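Local coordinates for glyoxylate reductase (Paecilomyces sp. J18, PDB 3WNV), which probably catalyses the reduction of glyoxylate to glycolate with a nicotinamide cofactor, as a member of the D-isomer-specific 2-hydroxyacid dehydrogenase family, at residues A[3-11]-A[25-33]. Residues are numbered along the deposited sequence; the frame is centred on the assembly and turned at random.
Sequences SQAALLIGD and LVTLKEFPE
Ala6 and Leu8 of strand 5-9 each join two residues of strand 27-31, giving through N and O the alternating bonds of a parallel pair. Ala6 N donates to Thr27 O and its O accepts from Lys29 N; Leu8 N donates to Lys29 O, and Leu8 O takes Phe31 N at 2.7 Å in a nearly straight bond (174°). Thr27 N to Gln4 O and Gly10 N to Phe31 O extend the pattern at the two ends.

Val26, just before strand 27-31, illustrates how a branched residue packs over the start of such a pair. Val26 CB rests on Gln4 O at 3.5 Å; Val26 CG1, anti to the carbonyl carbon (chi1 -74°), reaches Gln4 CB at 3.8 Å, while Val26 CG2 meets Ala6 CB at 3.9 Å. An alanine here would remove both methyls and is likely to leave Ala6 CB and the Gln4 chain less well covered on this side. Further along, Glu30 runs beside Leu8: Glu30 CG lies 4.0 Å from Leu8 CB, and OE1 passes Leu8 CD2 before accepting a hydrogen bond from a water that also donates to Gly10 O. Glu30 OE2 forms a salt bridge with Arg16 NH2.

The pair belongs to a beta-alpha-beta unit in which helix 16-21 covers the Leu8, Leu28 and Glu30 side, helix 297-317 touches Val26, and strand 51-57 continues the parallel sheet beyond strand 5-9, leaving strand 27-31 outermost in the chain.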
loop_
_atom_site.group_PDB
_atom_site.type_symbol
_atom_site.label_atom_id
_atom_site.label_comp_id
_atom_site.label_asym_id
_atom_site.label_seq_id
_atom_site.Cartn_x
_atom_site.Cartn_y
_atom_site.Cartn_z
ATOM N N SER A 3 0.791 -32.478 -15.565
ATOM C CA SER A 3 -0.380 -31.678 -15.720
ATOM C C SER A 3 -0.486 -30.469 -14.803
ATOM O O SER A 3 -1.547 -29.961 -14.647
ATOM C CB SER A 3 -1.617 -32.488 -15.542
ATOM O OG SER A 3 -1.700 -33.404 -16.577
ATOM N N GLN A 4 0.612 -29.969 -14.316
ATOM C CA GLN A 4 0.574 -28.747 -13.527
ATOM C C GLN A 4 0.136 -27.537 -14.326
ATOM O O GLN A 4 0.489 -27.392 -15.441
ATOM C CB GLN A 4 1.920 -28.443 -12.946
ATOM C CG GLN A 4 2.537 -29.554 -12.190
ATOM C CD GLN A 4 3.753 -29.164 -11.457
ATOM O OE1 GLN A 4 4.448 -28.271 -11.822
ATOM N NE2 GLN A 4 4.006 -29.850 -10.392
ATOM N N ALA A 5 -0.633 -26.690 -13.693
ATOM C CA ALA A 5 -1.126 -25.461 -14.322
ATOM C C ALA A 5 -0.877 -24.239 -13.445
ATOM O O ALA A 5 -0.794 -24.349 -12.206
ATOM C CB ALA A 5 -2.599 -25.595 -14.669
ATOM N N ALA A 6 -0.768 -23.073 -14.074
ATOM C CA ALA A 6 -0.782 -21.811 -13.345
ATOM C C ALA A 6 -2.014 -20.984 -13.758
ATOM O O ALA A 6 -2.397 -20.978 -14.924
ATOM C CB ALA A 6 0.480 -21.009 -13.598
ATOM N N LEU A 7 -2.621 -20.280 -12.811
ATOM C CA LEU A 7 -3.837 -19.537 -13.112
ATOM C C LEU A 7 -3.620 -18.054 -12.858
ATOM O O LEU A 7 -3.185 -17.647 -11.768
ATOM C CB LEU A 7 -4.987 -20.047 -12.242
ATOM C CG LEU A 7 -6.259 -19.200 -12.281
ATOM C CD1 LEU A 7 -6.886 -19.263 -13.668
ATOM C CD2 LEU A 7 -7.265 -19.723 -11.214
ATOM N N LEU A 8 -3.928 -17.240 -13.859
ATOM C CA LEU A 8 -3.758 -15.787 -13.729
ATOM C C LEU A 8 -5.121 -15.167 -13.395
ATOM O O LEU A 8 -6.079 -15.365 -14.146
ATOM C CB LEU A 8 -3.304 -15.236 -15.084
ATOM C CG LEU A 8 -3.459 -13.694 -15.224
ATOM C CD1 LEU A 8 -2.756 -12.874 -14.126
ATOM C CD2 LEU A 8 -2.974 -13.199 -16.618
ATOM N N ILE A 9 -5.217 -14.454 -12.270
ATOM C CA ILE A 9 -6.449 -13.746 -11.921
ATOM C C ILE A 9 -6.261 -12.292 -12.331
ATOM O O ILE A 9 -5.323 -11.646 -11.888
ATOM C CB ILE A 9 -6.723 -13.698 -10.392
ATOM C CG1 ILE A 9 -6.623 -15.092 -9.728
ATOM C CG2 ILE A 9 -8.118 -13.076 -10.149
ATOM C CD1 ILE A 9 -7.599 -16.104 -10.227
ATOM N N GLY A 10 -7.148 -11.768 -13.167
ATOM C CA GLY A 10 -7.022 -10.371 -13.538
ATOM C C GLY A 10 -6.053 -10.204 -14.693
ATOM O O GLY A 10 -5.934 -11.096 -15.525
ATOM N N ASP A 11 -5.385 -9.050 -14.741
ATOM C CA ASP A 11 -4.600 -8.671 -15.918
ATOM C C ASP A 11 -3.109 -8.644 -15.589
ATOM O O ASP A 11 -2.712 -8.373 -14.444
ATOM C CB ASP A 11 -4.961 -7.253 -16.388
ATOM C CG ASP A 11 -6.427 -7.089 -16.785
ATOM O OD1 ASP A 11 -7.066 -8.061 -17.250
ATOM O OD2 ASP A 11 -6.934 -5.944 -16.635
ATOM N N LEU A 25 6.822 -24.639 -18.840
ATOM C CA LEU A 25 6.766 -25.376 -17.581
ATOM C C LEU A 25 5.373 -25.868 -17.223
ATOM O O LEU A 25 5.239 -26.934 -16.645
ATOM C CB LEU A 25 7.253 -24.489 -16.420
ATOM C CG LEU A 25 8.603 -23.797 -16.601
ATOM C CD1 LEU A 25 8.912 -22.826 -15.456
ATOM C CD2 LEU A 25 9.703 -24.810 -16.737
ATOM N N VAL A 26 4.336 -25.065 -17.491
ATOM C CA VAL A 26 2.999 -25.420 -17.004
ATOM C C VAL A 26 1.946 -24.980 -18.018
ATOM O O VAL A 26 2.222 -24.162 -18.878
ATOM C CB VAL A 26 2.670 -24.675 -15.663
ATOM C CG1 VAL A 26 3.444 -25.271 -14.488
ATOM C CG2 VAL A 26 2.926 -23.164 -15.803
ATOM N N THR A 27 0.736 -25.504 -17.869
ATOM C CA THR A 27 -0.437 -25.068 -18.636
ATOM C C THR A 27 -0.884 -23.714 -18.110
ATOM O O THR A 27 -1.148 -23.569 -16.907
ATOM C CB THR A 27 -1.594 -26.049 -18.414
ATOM O OG1 THR A 27 -1.236 -27.341 -18.911
ATOM C CG2 THR A 27 -2.892 -25.543 -19.069
ATOM N N LEU A 28 -0.950 -22.694 -18.972
ATOM C CA LEU A 28 -1.359 -21.375 -18.487
ATOM C C LEU A 28 -2.873 -21.234 -18.628
ATOM O O LEU A 28 -3.429 -21.515 -19.691
ATOM C CB LEU A 28 -0.627 -20.247 -19.258
ATOM C CG LEU A 28 0.909 -20.326 -19.252
ATOM C CD1 LEU A 28 1.531 -19.225 -20.148
ATOM C CD2 LEU A 28 1.499 -20.251 -17.827
ATOM N N LYS A 29 -3.529 -20.838 -17.537
ATOM C CA LYS A 29 -4.981 -20.638 -17.487
ATOM C C LYS A 29 -5.255 -19.218 -17.025
ATOM O O LYS A 29 -4.458 -18.627 -16.301
ATOM C CB LYS A 29 -5.650 -21.642 -16.530
ATOM C CG LYS A 29 -5.579 -23.056 -17.055
ATOM C CD LYS A 29 -6.451 -24.000 -16.249
ATOM C CE LYS A 29 -6.194 -25.439 -16.652
ATOM N NZ LYS A 29 -6.558 -25.713 -18.056
ATOM N N GLU A 30 -6.365 -18.630 -17.460
ATOM C CA GLU A 30 -6.638 -17.270 -17.024
ATOM C C GLU A 30 -8.080 -17.047 -16.589
ATOM O O GLU A 30 -8.999 -17.531 -17.240
ATOM C CB GLU A 30 -6.325 -16.266 -18.150
ATOM C CG GLU A 30 -4.879 -16.233 -18.617
ATOM C CD GLU A 30 -4.642 -15.123 -19.634
ATOM O OE1 GLU A 30 -5.382 -14.115 -19.569
ATOM O OE2 GLU A 30 -3.727 -15.253 -20.483
ATOM N N PHE A 31 -8.255 -16.244 -15.527
ATOM C CA PHE A 31 -9.576 -15.741 -15.130
ATOM C C PHE A 31 -9.528 -14.217 -15.187
ATOM O O PHE A 31 -9.269 -13.554 -14.162
ATOM C CB PHE A 31 -9.923 -16.213 -13.711
ATOM C CG PHE A 31 -11.303 -15.813 -13.250
ATOM C CD1 PHE A 31 -12.409 -16.539 -13.647
ATOM C CD2 PHE A 31 -11.480 -14.732 -12.384
ATOM C CE1 PHE A 31 -13.684 -16.195 -13.233
ATOM C CE2 PHE A 31 -12.752 -14.377 -11.960
ATOM C CZ PHE A 31 -13.864 -15.127 -12.395
ATOM N N PRO A 32 -9.752 -13.644 -16.386
ATOM C CA PRO A 32 -9.528 -12.201 -16.554
ATOM C C PRO A 32 -10.613 -11.340 -15.896
ATOM O O PRO A 32 -10.331 -10.213 -15.483
ATOM C CB PRO A 32 -9.563 -12.016 -18.071
ATOM C CG PRO A 32 -10.305 -13.185 -18.585
ATOM C CD PRO A 32 -9.996 -14.323 -17.666
ATOM N N GLU A 33 -11.822 -11.888 -15.807
ATOM C CA GLU A 33 -12.950 -11.208 -15.174
ATOM C C GLU A 33 -14.063 -12.219 -14.945
ATOM O O GLU A 33 -14.026 -13.324 -15.490
ATOM C CB GLU A 33 -13.453 -10.100 -16.095
ATOM C CG GLU A 33 -13.867 -10.636 -17.446
ATOM C CD GLU A 33 -14.271 -9.542 -18.378
ATOM O OE1 GLU A 33 -14.235 -8.369 -17.949
ATOM O OE2 GLU A 33 -14.630 -9.848 -19.532
HETATM O O HOH W 1 -3.019 -28.758 -17.085
HETATM O O HOH W 2 -5.804 -11.993 -18.102
#